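Local atomic coordinates of ArtJ (Geobacillus stearothermophilus, PDB entry 2PVU), a protein that binds arginine, lysine and histidine and probably delivers them to the ATP-binding cassette transporter Art(MP)2. Residues V44-D49 with Y82-I87; D90-S95 with G104-T109; K252-Y257 with P265-L270; V64-D69 with K258-K263. All blocks are in the same frame, centred on the assembly; numbering follows the deposited sequence.

How the contacts relate
The four contacts of ArtJ differ in chemistry according to which elements of the fold they join. Contact 2 is the buried one: apolar side chains join helix 89-98 to the loop 104-109, whose other side holds the ligand. Contact 1, partly buried, relies on a ladder of backbone bonds and meets contact 2 where Thr48 and Asp49 bond to Ile105 and Ser106. Contacts 3 and 4, also partly buried, share helix 252-261, contact 3 fastening the C-terminal tail by aromatic and proline packing beside two sulfates, probably from the crystallisation liquor, contact 4 adding a charged, indole-bonded carboxylate. Contact 4 reaches contact 2 through Asp67, which accepts from Gly107 N, and contact 1 through Val68 against Leu84.

Contact 1. Residues V44-D49 with Y82-I87; sequences VVVGTD and YELKNI
Leu84 leans across to the neighbouring strand, and its CD1 lies 3.9 Å from Val46 CG1 and 3.8 Å from Thr48 CG2. With CG anti to the backbone N (chi1 176°), the branch is carried across to these two residues, whose side chains it crosses obliquely. Further back, Val46 turns its other methyl, CG2, to Tyr82 CD1 at 4.0 Å, while Val44 and Tyr82 meet at their CB atoms. The Tyr82 hydroxyl is bonded to Asp72 of helix 66-78. All of these side chains stand on one face of a parallel sheet, in which strand 44-48 is central and runs beside strand 82-86; helix 66-78, preceded in the connection by the hairpin of strands 57-59 and 62-64, forms the helical part of a beta-alpha-beta crossover and covers this face through Leu71 and Met75. Five backbone bonds fix the register, from Glu83 N to Val44 O at 2.9 Å through to Ile87 N to Thr48 O at 2.8 Å. On the other face, Lys85 bends at its last torsion (chi4 53°) to set NZ 2.8 Å from Glu83 OE1, a salt bridge. A CB on Gly47 would collide with Ile87 CD1. At the C-terminal ends, one water donates to both Asp49 OD1 and Asn86 OD1. Asn86 OD1 also accepts from Ala50 N, and Asp49, a residue of the lysine pocket, turns OD2 to Gln153.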
loop_
_atom_site.group_PDB
_atom_site.type_symbol
_atom_site.label_atom_id
_atom_site.label_comp_id
_atom_site.label_asym_id
_atom_site.label_seq_id
_atom_site.Cartn_x
_atom_site.Cartn_y
_atom_site.Cartn_z
ATOM N N VAL A 44 20.721 4.565 -4.385
ATOM C CA VAL A 44 19.572 3.824 -4.862
ATOM C C VAL A 44 18.370 4.778 -4.945
ATOM O O VAL A 44 18.093 5.533 -4.005
ATOM C CB VAL A 44 19.208 2.655 -3.899
ATOM C CG1 VAL A 44 17.970 1.919 -4.425
ATOM C CG2 VAL A 44 20.407 1.725 -3.775
ATOM N N VAL A 45 17.660 4.735 -6.069
ATOM C CA VAL A 45 16.509 5.597 -6.260
ATOM C C VAL A 45 15.282 4.790 -5.901
ATOM O O VAL A 45 14.925 3.818 -6.613
ATOM C CB VAL A 45 16.403 6.111 -7.717
ATOM C CG1 VAL A 45 15.170 6.996 -7.902
ATOM C CG2 VAL A 45 17.686 6.875 -8.083
ATOM N N VAL A 46 14.589 5.223 -4.842
ATOM C CA VAL A 46 13.422 4.474 -4.370
ATOM C C VAL A 46 12.163 5.314 -4.624
ATOM O O VAL A 46 12.109 6.452 -4.198
ATOM C CB VAL A 46 13.503 4.139 -2.836
ATOM C CG1 VAL A 46 12.330 3.196 -2.444
ATOM C CG2 VAL A 46 14.839 3.516 -2.453
ATOM N N GLY A 47 11.197 4.774 -5.367
ATOM C CA GLY A 47 9.932 5.495 -5.612
ATOM C C GLY A 47 8.792 5.081 -4.711
ATOM O O GLY A 47 8.747 3.952 -4.200
ATOM N N THR A 48 7.820 5.984 -4.564
ATOM C CA THR A 48 6.630 5.742 -3.746
ATOM C C THR A 48 5.504 6.666 -4.206
ATOM O O THR A 48 5.733 7.639 -4.952
ATOM C CB THR A 48 6.923 5.956 -2.235
ATOM O OG1 THR A 48 5.876 5.375 -1.426
ATOM C CG2 THR A 48 7.099 7.467 -1.870
ATOM N N ASP A 49 4.285 6.319 -3.776
ATOM C CA ASP A 49 3.069 7.139 -4.020
ATOM C C ASP A 49 2.711 7.694 -2.669
ATOM O O ASP A 49 1.977 7.020 -1.925
ATOM C CB ASP A 49 1.948 6.233 -4.578
ATOM C CG ASP A 49 0.567 6.885 -4.533
ATOM O OD1 ASP A 49 0.529 8.136 -4.722
ATOM O OD2 ASP A 49 -0.439 6.165 -4.307
ATOM N N TYR A 82 20.510 5.808 -0.287
ATOM C CA TYR A 82 19.274 5.886 -1.054
ATOM C C TYR A 82 18.594 7.256 -0.951
ATOM O O TYR A 82 18.940 8.110 -0.079
ATOM C CB TYR A 82 18.294 4.753 -0.626
ATOM C CG TYR A 82 17.574 5.076 0.649
ATOM C CD1 TYR A 82 16.269 5.579 0.634
ATOM C CD2 TYR A 82 18.214 4.915 1.891
ATOM C CE1 TYR A 82 15.623 5.913 1.825
ATOM C CE2 TYR A 82 17.569 5.231 3.087
ATOM C CZ TYR A 82 16.282 5.737 3.038
ATOM O OH TYR A 82 15.641 6.086 4.207
ATOM N N GLU A 83 17.662 7.473 -1.874
ATOM C CA GLU A 83 16.811 8.658 -1.917
ATOM C C GLU A 83 15.412 8.127 -2.095
ATOM O O GLU A 83 15.193 7.183 -2.878
ATOM C CB GLU A 83 17.135 9.503 -3.144
ATOM C CG GLU A 83 18.518 10.157 -3.110
ATOM C CD GLU A 83 18.806 10.967 -4.378
ATOM O OE1 GLU A 83 17.825 11.259 -5.098
ATOM O OE2 GLU A 83 19.999 11.287 -4.650
ATOM N N LEU A 84 14.462 8.719 -1.373
ATOM C CA LEU A 84 13.053 8.338 -1.519
ATOM C C LEU A 84 12.291 9.468 -2.228
ATOM O O LEU A 84 12.356 10.619 -1.793
ATOM C CB LEU A 84 12.419 8.018 -0.155
ATOM C CG LEU A 84 10.930 7.714 -0.211
ATOM C CD1 LEU A 84 10.649 6.406 -1.056
ATOM C CD2 LEU A 84 10.412 7.591 1.206
ATOM N N LYS A 85 11.631 9.135 -3.332
ATOM C CA LYS A 85 10.952 10.126 -4.181
ATOM C C LYS A 85 9.459 9.836 -4.325
ATOM O O LYS A 85 9.061 8.696 -4.634
ATOM C CB LYS A 85 11.613 10.180 -5.559
ATOM C CG LYS A 85 12.963 10.988 -5.532
ATOM C CD LYS A 85 13.768 10.825 -6.795
ATOM C CE LYS A 85 14.610 12.073 -7.100
ATOM N NZ LYS A 85 15.500 12.517 -5.951
ATOM N N ASN A 86 8.626 10.873 -4.150
ATOM C CA ASN A 86 7.196 10.685 -4.368
ATOM C C ASN A 86 6.915 10.847 -5.844
ATOM O O ASN A 86 6.806 11.983 -6.365
ATOM C CB ASN A 86 6.389 11.678 -3.522
ATOM C CG ASN A 86 4.888 11.615 -3.781
ATOM O OD1 ASN A 86 4.346 10.589 -4.170
ATOM N ND2 ASN A 86 4.212 12.753 -3.583
ATOM N N ILE A 87 6.816 9.737 -6.548
ATOM C CA ILE A 87 6.584 9.834 -7.971
ATOM C C ILE A 87 5.187 9.504 -8.431
ATOM O O ILE A 87 4.852 9.739 -9.613
ATOM C CB ILE A 87 7.626 9.067 -8.793
ATOM C CG1 ILE A 87 7.697 7.615 -8.351
ATOM C CG2 ILE A 87 8.995 9.789 -8.676
ATOM C CD1 ILE A 87 8.572 6.740 -9.292
HETATM O O HOH W 1 1.577 10.626 -4.810
#

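Contact 2. Residues D90-S95 with G104-T109; sequences DPLFAS and GISGIT. With LYS (lysine), chain E.
Leu92 projects from its helix with CB directed toward the loop 104-109. With CG anti to the backbone N (chi1 169°), the two methyls fork over different residues. CD1 settles 4.3 Å from Gly104 CA, where a side chain would fit only tightly. CD2 takes the other branch, 3.9 Å from Ser106 CB and 4.2 Å from Ile108 CD1. Beside it the Phe93 ring presents its edge, CZ lying 4.1 Å from Ile108 CG2. The far side of the loop is polar: Thr109 N donates an almost straight bond (169°) to OXT of the bound lysine at 2.8 Å, and the ligand's N donates to Gly107 O at 2.8 Å and to Thr109 OG1. Ser106 OG is instead bonded to Asp49 N. The loop thus has apolar packing behind it and, in front, two backbone groups and the Thr109 hydroxyl, which hold the ligand's alpha-amino and carboxylate groups, with Arg114 among the further partners, as in the amino acid pocket of family 3 solute-binding proteins.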
loop_
_atom_site.group_PDB
_atom_site.type_symbol
_atom_site.label_atom_id
_atom_site.label_comp_id
_atom_site.label_asym_id
_atom_site.label_seq_id
_atom_site.Cartn_x
_atom_site.Cartn_y
_atom_site.Cartn_z
ATOM N N ASP A 90 0.996 5.262 -10.791
ATOM C CA ASP A 90 1.190 4.711 -12.126
ATOM C C ASP A 90 2.619 4.999 -12.658
ATOM O O ASP A 90 3.269 4.113 -13.262
ATOM C CB ASP A 90 0.069 5.146 -13.075
ATOM C CG ASP A 90 -1.236 4.388 -12.775
ATOM O OD1 ASP A 90 -1.278 3.147 -12.967
ATOM O OD2 ASP A 90 -2.203 5.012 -12.317
ATOM N N PRO A 91 3.124 6.221 -12.422
ATOM C CA PRO A 91 4.543 6.467 -12.743
ATOM C C PRO A 91 5.514 5.541 -12.078
ATOM O O PRO A 91 6.537 5.235 -12.692
ATOM C CB PRO A 91 4.779 7.895 -12.260
ATOM C CG PRO A 91 3.375 8.564 -12.526
ATOM C CD PRO A 91 2.434 7.457 -12.003
ATOM N N LEU A 92 5.223 5.119 -10.844
ATOM C CA LEU A 92 6.134 4.224 -10.094
ATOM C C LEU A 92 6.341 2.930 -10.897
ATOM O O LEU A 92 7.487 2.470 -11.097
ATOM C CB LEU A 92 5.596 3.948 -8.687
ATOM C CG LEU A 92 6.299 2.830 -7.887
ATOM C CD1 LEU A 92 7.800 3.155 -7.778
ATOM C CD2 LEU A 92 5.634 2.674 -6.511
ATOM N N PHE A 93 5.248 2.371 -11.399
ATOM C CA PHE A 93 5.341 1.111 -12.134
ATOM C C PHE A 93 5.994 1.289 -13.491
ATOM O O PHE A 93 6.776 0.434 -13.930
ATOM C CB PHE A 93 3.972 0.421 -12.226
ATOM C CG PHE A 93 3.544 -0.170 -10.902
ATOM C CD1 PHE A 93 3.823 -1.498 -10.584
ATOM C CD2 PHE A 93 2.951 0.639 -9.945
ATOM C CE1 PHE A 93 3.472 -2.014 -9.342
ATOM C CE2 PHE A 93 2.604 0.145 -8.697
ATOM C CZ PHE A 93 2.868 -1.186 -8.387
ATOM N N ALA A 94 5.689 2.398 -14.150
ATOM C CA ALA A 94 6.338 2.731 -15.406
ATOM C C ALA A 94 7.846 2.885 -15.249
ATOM O O ALA A 94 8.593 2.390 -16.088
ATOM C CB ALA A 94 5.733 4.000 -16.011
ATOM N N SER A 95 8.274 3.547 -14.165
ATOM C CA SER A 95 9.675 3.836 -13.865
ATOM C C SER A 95 10.461 2.615 -13.395
ATOM O O SER A 95 11.670 2.548 -13.600
ATOM C CB SER A 95 9.737 4.906 -12.768
ATOM O OG SER A 95 9.429 6.164 -13.349
ATOM N N GLY A 104 10.944 0.165 -5.194
ATOM C CA GLY A 104 9.755 0.859 -4.728
ATOM C C GLY A 104 9.314 0.339 -3.378
ATOM O O GLY A 104 9.521 -0.836 -3.050
ATOM N N ILE A 105 8.683 1.203 -2.597
ATOM C CA ILE A 105 7.962 0.771 -1.382
ATOM C C ILE A 105 6.748 1.686 -1.308
ATOM O O ILE A 105 6.887 2.904 -1.433
ATOM C CB ILE A 105 8.838 0.778 -0.049
ATOM C CG1 ILE A 105 8.121 0.002 1.087
ATOM C CG2 ILE A 105 9.230 2.169 0.366
ATOM C CD1 ILE A 105 8.861 -0.034 2.394
ATOM N N SER A 106 5.551 1.096 -1.241
ATOM C CA SER A 106 4.334 1.918 -1.430
ATOM C C SER A 106 3.066 1.095 -1.112
ATOM O O SER A 106 2.074 1.199 -1.868
ATOM C CB SER A 106 4.297 2.448 -2.884
ATOM O OG SER A 106 3.440 3.577 -3.086
ATOM N N GLY A 107 3.110 0.282 -0.046
ATOM C CA GLY A 107 1.929 -0.522 0.374
ATOM C C GLY A 107 1.570 -1.459 -0.779
ATOM O O GLY A 107 0.410 -1.703 -1.037
ATOM N N ILE A 108 2.578 -2.000 -1.443
ATOM C CA ILE A 108 2.366 -2.837 -2.680
ATOM C C ILE A 108 2.162 -4.302 -2.413
ATOM O O ILE A 108 3.087 -4.986 -1.957
ATOM C CB ILE A 108 3.571 -2.728 -3.663
ATOM C CG1 ILE A 108 3.879 -1.243 -3.915
ATOM C CG2 ILE A 108 3.209 -3.501 -5.020
ATOM C CD1 ILE A 108 5.332 -0.993 -4.518
ATOM N N THR A 109 0.988 -4.805 -2.765
ATOM C CA THR A 109 0.687 -6.227 -2.605
ATOM C C THR A 109 1.498 -7.053 -3.586
ATOM O O THR A 109 1.571 -6.751 -4.777
ATOM C CB THR A 109 -0.810 -6.493 -2.796
ATOM O OG1 THR A 109 -1.559 -5.739 -1.823
ATOM C CG2 THR A 109 -1.143 -7.978 -2.660
HETATM N N LYS E . -1.979 -2.893 -1.705
HETATM C CA LYS E . -2.814 -2.492 -2.886
HETATM C C LYS E . -2.054 -2.818 -4.179
HETATM O O LYS E . -2.601 -2.698 -5.265
HETATM C CB LYS E . -3.110 -0.997 -2.842
HETATM C CG LYS E . -1.814 -0.150 -2.837
HETATM C CD LYS E . -2.086 1.301 -3.288
HETATM C CE LYS E . -0.972 2.206 -2.785
HETATM N NZ LYS E . -1.102 3.640 -3.385
HETATM O OXT LYS E . -0.861 -3.192 -4.150
#

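Contact 3. Residues K252-Y257 with P265-L270; sequences KYTEIY and PKLDRL. With SO4 (sulfate ion), chain C; SO4 (sulfate ion), chain B.
Pro265 lies against helix 252-261 just after the chain has left it, the two backbones coming nearest at Thr254 and Pro265, whose CA atoms are 6.4 Å apart; a 3-10 turn then begins at Leu267. The proline ring sits over the Tyr257 ring, with CB 3.8 Å from its centroid and 12° off the normal, a CH-pi contact over the face. Pro265 CD also reaches Thr254 CB at 3.7 Å. Tyr253 receives Pro265 CB at its ring edge and Leu270 CD1 over a face, 4.0 Å from Tyr253 CZ, while Leu267 CD2 lies 3.6 Å from Tyr253 CD2. Its hydroxyl is bonded to Tyr124 O. In this way the C-terminal tail folds back along the last long helix of the solute-binding fold. With an alanine in place of Tyr257, Pro265 would probably lose the aromatic face beneath it and the tail would be held less firmly. Of two sulfates, probably from the crystallisation liquor, the chain C ion lies beside Tyr257 and accepts from Lys266 N at its O3, 3.0 Å away; farther out, Arg269 grips the chain B ion edge-on, NE to O4 at 2.8 Å and NH2 to O1 at 2.6 Å.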
loop_
_atom_site.group_PDB
_atom_site.type_symbol
_atom_site.label_atom_id
_atom_site.label_comp_id
_atom_site.label_asym_id
_atom_site.label_seq_id
_atom_site.Cartn_x
_atom_site.Cartn_y
_atom_site.Cartn_z
ATOM N N LYS A 252 13.578 -4.050 15.621
ATOM C CA LYS A 252 13.384 -2.726 15.006
ATOM C C LYS A 252 12.076 -2.708 14.248
ATOM O O LYS A 252 11.364 -1.708 14.270
ATOM C CB LYS A 252 14.578 -2.371 14.094
ATOM C CG LYS A 252 14.458 -0.997 13.386
ATOM C CD LYS A 252 14.729 0.139 14.383
ATOM C CE LYS A 252 14.465 1.507 13.742
ATOM N NZ LYS A 252 14.785 2.597 14.707
ATOM N N TYR A 253 11.762 -3.807 13.559
ATOM C CA TYR A 253 10.468 -3.890 12.867
ATOM C C TYR A 253 9.341 -3.672 13.875
ATOM O O TYR A 253 8.434 -2.860 13.634
ATOM C CB TYR A 253 10.277 -5.257 12.198
ATOM C CG TYR A 253 8.929 -5.393 11.501
ATOM C CD1 TYR A 253 8.820 -5.195 10.120
ATOM C CD2 TYR A 253 7.767 -5.740 12.210
ATOM C CE1 TYR A 253 7.590 -5.361 9.456
ATOM C CE2 TYR A 253 6.519 -5.882 11.544
ATOM C CZ TYR A 253 6.442 -5.698 10.174
ATOM O OH TYR A 253 5.221 -5.816 9.509
ATOM N N THR A 254 9.366 -4.375 14.998
ATOM C CA THR A 254 8.278 -4.142 15.956
ATOM C C THR A 254 8.226 -2.761 16.593
ATOM O O THR A 254 7.115 -2.271 16.854
ATOM C CB THR A 254 7.950 -5.305 16.914
ATOM O OG1 THR A 254 8.054 -4.923 18.304
ATOM C CG2 THR A 254 8.665 -6.517 16.565
ATOM N N GLU A 255 9.384 -2.128 16.815
ATOM C CA GLU A 255 9.402 -0.721 17.281
ATOM C C GLU A 255 8.682 0.187 16.275
ATOM O O GLU A 255 7.831 0.992 16.670
ATOM C CB GLU A 255 10.817 -0.180 17.508
ATOM C CG GLU A 255 11.648 -0.852 18.583
ATOM C CD GLU A 255 13.142 -0.456 18.475
ATOM O OE1 GLU A 255 13.453 0.553 17.761
ATOM O OE2 GLU A 255 14.003 -1.150 19.087
ATOM N N ILE A 256 9.027 0.061 14.988
ATOM C CA ILE A 256 8.376 0.827 13.917
ATOM C C ILE A 256 6.873 0.509 13.851
ATOM O O ILE A 256 6.043 1.423 13.771
ATOM C CB ILE A 256 9.025 0.571 12.540
ATOM C CG1 ILE A 256 10.509 0.967 12.589
ATOM C CG2 ILE A 256 8.278 1.406 11.473
ATOM C CD1 ILE A 256 11.348 0.454 11.392
ATOM N N TYR A 257 6.534 -0.780 13.874
ATOM C CA TYR A 257 5.128 -1.210 13.847
ATOM C C TYR A 257 4.327 -0.593 14.999
ATOM O O TYR A 257 3.209 -0.097 14.827
ATOM C CB TYR A 257 5.021 -2.741 13.900
ATOM C CG TYR A 257 3.611 -3.198 13.661
ATOM C CD1 TYR A 257 3.146 -3.468 12.350
ATOM C CD2 TYR A 257 2.709 -3.316 14.724
ATOM C CE1 TYR A 257 1.822 -3.872 12.146
ATOM C CE2 TYR A 257 1.393 -3.684 14.525
ATOM C CZ TYR A 257 0.964 -3.994 13.251
ATOM O OH TYR A 257 -0.355 -4.366 13.111
ATOM N N PRO A 265 2.980 -6.403 16.434
ATOM C CA PRO A 265 2.637 -7.131 15.201
ATOM C C PRO A 265 2.531 -8.633 15.482
ATOM O O PRO A 265 2.965 -9.092 16.541
ATOM C CB PRO A 265 3.849 -6.884 14.309
ATOM C CG PRO A 265 4.999 -6.813 15.310
ATOM C CD PRO A 265 4.386 -5.972 16.440
ATOM N N LYS A 266 1.962 -9.383 14.542
ATOM C CA LYS A 266 2.007 -10.845 14.621
ATOM C C LYS A 266 3.025 -11.289 13.590
ATOM O O LYS A 266 2.694 -11.457 12.406
ATOM C CB LYS A 266 0.623 -11.453 14.369
ATOM C CG LYS A 266 -0.339 -11.188 15.563
ATOM C CD LYS A 266 -1.725 -11.743 15.309
ATOM C CE LYS A 266 -2.573 -11.790 16.567
ATOM N NZ LYS A 266 -3.959 -12.129 16.142
ATOM N N LEU A 267 4.282 -11.398 14.027
ATOM C CA LEU A 267 5.380 -11.675 13.075
ATOM C C LEU A 267 5.219 -13.014 12.361
ATOM O O LEU A 267 5.809 -13.207 11.310
ATOM C CB LEU A 267 6.768 -11.576 13.757
ATOM C CG LEU A 267 7.138 -10.244 14.431
ATOM C CD1 LEU A 267 8.435 -10.353 15.236
ATOM C CD2 LEU A 267 7.226 -9.110 13.395
ATOM N N ASP A 268 4.453 -13.952 12.940
ATOM C CA ASP A 268 4.249 -15.239 12.254
ATOM C C ASP A 268 3.511 -15.086 10.908
ATOM O O ASP A 268 3.547 -16.008 10.084
ATOM C CB ASP A 268 3.575 -16.305 13.151
ATOM C CG ASP A 268 2.170 -15.906 13.646
ATOM O OD1 ASP A 268 1.599 -14.889 13.192
ATOM O OD2 ASP A 268 1.645 -16.662 14.512
ATOM N N ARG A 269 2.815 -13.961 10.721
ATOM C CA ARG A 269 2.196 -13.592 9.422
ATOM C C ARG A 269 3.236 -13.420 8.298
ATOM O O ARG A 269 2.916 -13.591 7.113
ATOM C CB ARG A 269 1.395 -12.280 9.563
ATOM C CG ARG A 269 0.187 -12.471 10.459
ATOM C CD ARG A 269 -0.576 -11.150 10.532
ATOM N NE ARG A 269 -1.789 -11.277 11.337
ATOM C CZ ARG A 269 -2.655 -10.288 11.473
ATOM N NH1 ARG A 269 -2.410 -9.126 10.865
ATOM N NH2 ARG A 269 -3.754 -10.453 12.192
ATOM N N LEU A 270 4.467 -13.105 8.675
ATOM C CA LEU A 270 5.522 -12.866 7.709
ATOM C C LEU A 270 6.259 -14.127 7.267
ATOM O O LEU A 270 7.144 -14.040 6.412
ATOM C CB LEU A 270 6.509 -11.826 8.230
ATOM C CG LEU A 270 5.789 -10.571 8.744
ATOM C CD1 LEU A 270 6.778 -9.541 9.307
ATOM C CD2 LEU A 270 4.914 -9.973 7.638
HETATM S S SO4 C . 1.275 -7.546 10.768
HETATM O O1 SO4 C . 1.550 -6.154 11.092
HETATM O O2 SO4 C . 0.202 -7.450 9.718
HETATM O O3 SO4 C . 0.835 -8.190 12.036
HETATM O O4 SO4 C . 2.527 -8.161 10.245
HETATM S S SO4 B . -4.203 -13.854 12.981
HETATM O O1 SO4 B . -4.912 -12.583 13.076
HETATM O O2 SO4 B . -4.991 -14.826 12.226
HETATM O O3 SO4 B . -3.963 -14.348 14.343
HETATM O O4 SO4 B . -2.944 -13.631 12.264
#

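Contact 4. Residues V64-D69 with K258-K263; sequences VGFDVD and KKWFGK
Over one face of the Trp260 indole passes the backbone of Gly65 and Phe66: Gly65 CA lies 3.6 Å from the centroid of the six-membered ring, a CH-pi contact, and Phe66 N stands 3.6 Å above the ring plane, while Phe66 CB makes a second, longer CH-pi contact over the five-membered ring. At the indole edge, NE1 donates to Asp69 OD2 at 2.8 Å in a nearly straight bond (166°) that lies in the ring plane yet comes to the carboxylate from above its own plane. Lys259 NZ reaches the same oxygen at 2.8 Å from its syn side, somewhat tilted from the carboxylate plane; the extended chain, with CG anti to the backbone N (chi1 -173°), carries the ammonium there. Two donors therefore hold OD2, and the lysine would be expected to keep the acid ionised. The rings of Phe66 and Phe261 meet obliquely, planes at 57°, with Phe66 CD1 3.8 Å from Phe261 CE2. A leucine replacing Trp260 would probably uncover the Gly65 backbone and leave Asp69 with the lysine alone of its two donors. Gly65 occupies the N-cap position just before helix 66-78, and the contact ties this first turn to the last turn of helix 252-261; Phe125 meets both phenylalanine rings, and Tyr57 of strand 57-59 packs against Trp260.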
loop_
_atom_site.group_PDB
_atom_site.type_symbol
_atom_site.label_atom_id
_atom_site.label_comp_id
_atom_site.label_asym_id
_atom_site.label_seq_id
_atom_site.Cartn_x
_atom_site.Cartn_y
_atom_site.Cartn_z
ATOM N N VAL A 64 6.491 10.848 5.081
ATOM C CA VAL A 64 6.530 10.121 6.374
ATOM C C VAL A 64 5.684 8.852 6.295
ATOM O O VAL A 64 4.868 8.707 5.374
ATOM C CB VAL A 64 6.044 11.027 7.549
ATOM C CG1 VAL A 64 6.954 12.246 7.682
ATOM C CG2 VAL A 64 4.564 11.448 7.370
ATOM N N GLY A 65 5.865 7.946 7.255
ATOM C CA GLY A 65 4.971 6.820 7.370
ATOM C C GLY A 65 5.679 5.519 7.692
ATOM O O GLY A 65 6.945 5.470 7.827
ATOM N N PHE A 66 4.868 4.481 7.868
ATOM C CA PHE A 66 5.430 3.189 8.239
ATOM C C PHE A 66 6.438 2.667 7.193
ATOM O O PHE A 66 7.537 2.167 7.537
ATOM C CB PHE A 66 4.298 2.179 8.440
ATOM C CG PHE A 66 4.778 0.772 8.661
ATOM C CD1 PHE A 66 5.061 0.326 9.936
ATOM C CD2 PHE A 66 4.963 -0.108 7.561
ATOM C CE1 PHE A 66 5.549 -0.999 10.186
ATOM C CE2 PHE A 66 5.445 -1.449 7.783
ATOM C CZ PHE A 66 5.723 -1.897 9.085
ATOM N N ASP A 67 6.056 2.748 5.921
ATOM C CA ASP A 67 6.942 2.286 4.858
ATOM C C ASP A 67 8.202 3.136 4.855
ATOM O O ASP A 67 9.278 2.629 4.559
ATOM C CB ASP A 67 6.293 2.408 3.467
ATOM C CG ASP A 67 5.410 1.232 3.104
ATOM O OD1 ASP A 67 5.445 0.150 3.779
ATOM O OD2 ASP A 67 4.713 1.387 2.054
ATOM N N VAL A 68 8.077 4.432 5.132
ATOM C CA VAL A 68 9.267 5.314 5.206
ATOM C C VAL A 68 10.261 4.866 6.274
ATOM O O VAL A 68 11.467 4.774 6.011
ATOM C CB VAL A 68 8.895 6.805 5.379
ATOM C CG1 VAL A 68 10.154 7.705 5.406
ATOM C CG2 VAL A 68 7.912 7.230 4.251
ATOM N N ASP A 69 9.772 4.604 7.486
ATOM C CA ASP A 69 10.646 4.246 8.597
ATOM C C ASP A 69 11.220 2.856 8.348
ATOM O O ASP A 69 12.367 2.593 8.670
ATOM C CB ASP A 69 9.901 4.237 9.927
ATOM C CG ASP A 69 9.519 5.630 10.401
ATOM O OD1 ASP A 69 10.031 6.630 9.841
ATOM O OD2 ASP A 69 8.707 5.703 11.350
ATOM N N LYS A 258 4.892 -0.638 16.199
ATOM C CA LYS A 258 4.204 -0.075 17.352
ATOM C C LYS A 258 4.037 1.447 17.265
ATOM O O LYS A 258 3.018 1.999 17.717
ATOM C CB LYS A 258 4.948 -0.433 18.623
ATOM C CG LYS A 258 4.835 -1.914 18.972
ATOM C CD LYS A 258 5.160 -2.145 20.439
ATOM C CE LYS A 258 6.655 -2.166 20.718
ATOM N NZ LYS A 258 6.943 -2.447 22.165
ATOM N N LYS A 259 5.059 2.121 16.744
ATOM C CA LYS A 259 4.986 3.564 16.475
ATOM C C LYS A 259 3.723 3.884 15.696
ATOM O O LYS A 259 2.945 4.749 16.094
ATOM C CB LYS A 259 6.223 4.039 15.698
ATOM C CG LYS A 259 6.301 5.551 15.516
ATOM C CD LYS A 259 7.506 5.919 14.647
ATOM C CE LYS A 259 7.473 7.396 14.301
ATOM N NZ LYS A 259 8.450 7.716 13.213
ATOM N N TRP A 260 3.487 3.145 14.619
ATOM C CA TRP A 260 2.446 3.496 13.670
ATOM C C TRP A 260 1.070 2.924 13.996
ATOM O O TRP A 260 0.050 3.519 13.637
ATOM C CB TRP A 260 2.899 3.155 12.241
ATOM C CG TRP A 260 4.002 4.110 11.834
ATOM C CD1 TRP A 260 5.351 3.890 11.897
ATOM C CD2 TRP A 260 3.838 5.456 11.366
ATOM N NE1 TRP A 260 6.038 5.017 11.493
ATOM C CE2 TRP A 260 5.134 5.990 11.158
ATOM C CE3 TRP A 260 2.716 6.265 11.088
ATOM C CZ2 TRP A 260 5.349 7.306 10.673
ATOM C CZ3 TRP A 260 2.935 7.592 10.622
ATOM C CH2 TRP A 260 4.236 8.086 10.412
ATOM N N PHE A 261 1.038 1.796 14.700
ATOM C CA PHE A 261 -0.214 1.081 14.921
ATOM C C PHE A 261 -0.605 0.896 16.373
ATOM O O PHE A 261 -1.724 0.486 16.651
ATOM C CB PHE A 261 -0.171 -0.258 14.184
ATOM C CG PHE A 261 0.011 -0.096 12.722
ATOM C CD1 PHE A 261 -1.038 0.367 11.937
ATOM C CD2 PHE A 261 1.255 -0.325 12.119
ATOM C CE1 PHE A 261 -0.873 0.571 10.579
ATOM C CE2 PHE A 261 1.424 -0.133 10.743
ATOM C CZ PHE A 261 0.358 0.306 9.970
ATOM N N GLY A 262 0.315 1.192 17.286
ATOM C CA GLY A 262 0.042 1.205 18.714
ATOM C C GLY A 262 -0.186 -0.148 19.349
ATOM O O GLY A 262 -0.735 -0.241 20.428
ATOM N N LYS A 263 0.219 -1.209 18.667
ATOM C CA LYS A 263 0.051 -2.572 19.168
ATOM C C LYS A 263 1.200 -3.409 18.623
ATOM O O LYS A 263 1.911 -2.952 17.737
ATOM C CB LYS A 263 -1.294 -3.147 18.709
ATOM C CG LYS A 263 -1.473 -3.237 17.183
ATOM C CD LYS A 263 -2.886 -3.668 16.887
ATOM C CE LYS A 263 -3.095 -3.865 15.403
ATOM N NZ LYS A 263 -4.580 -3.845 15.152
#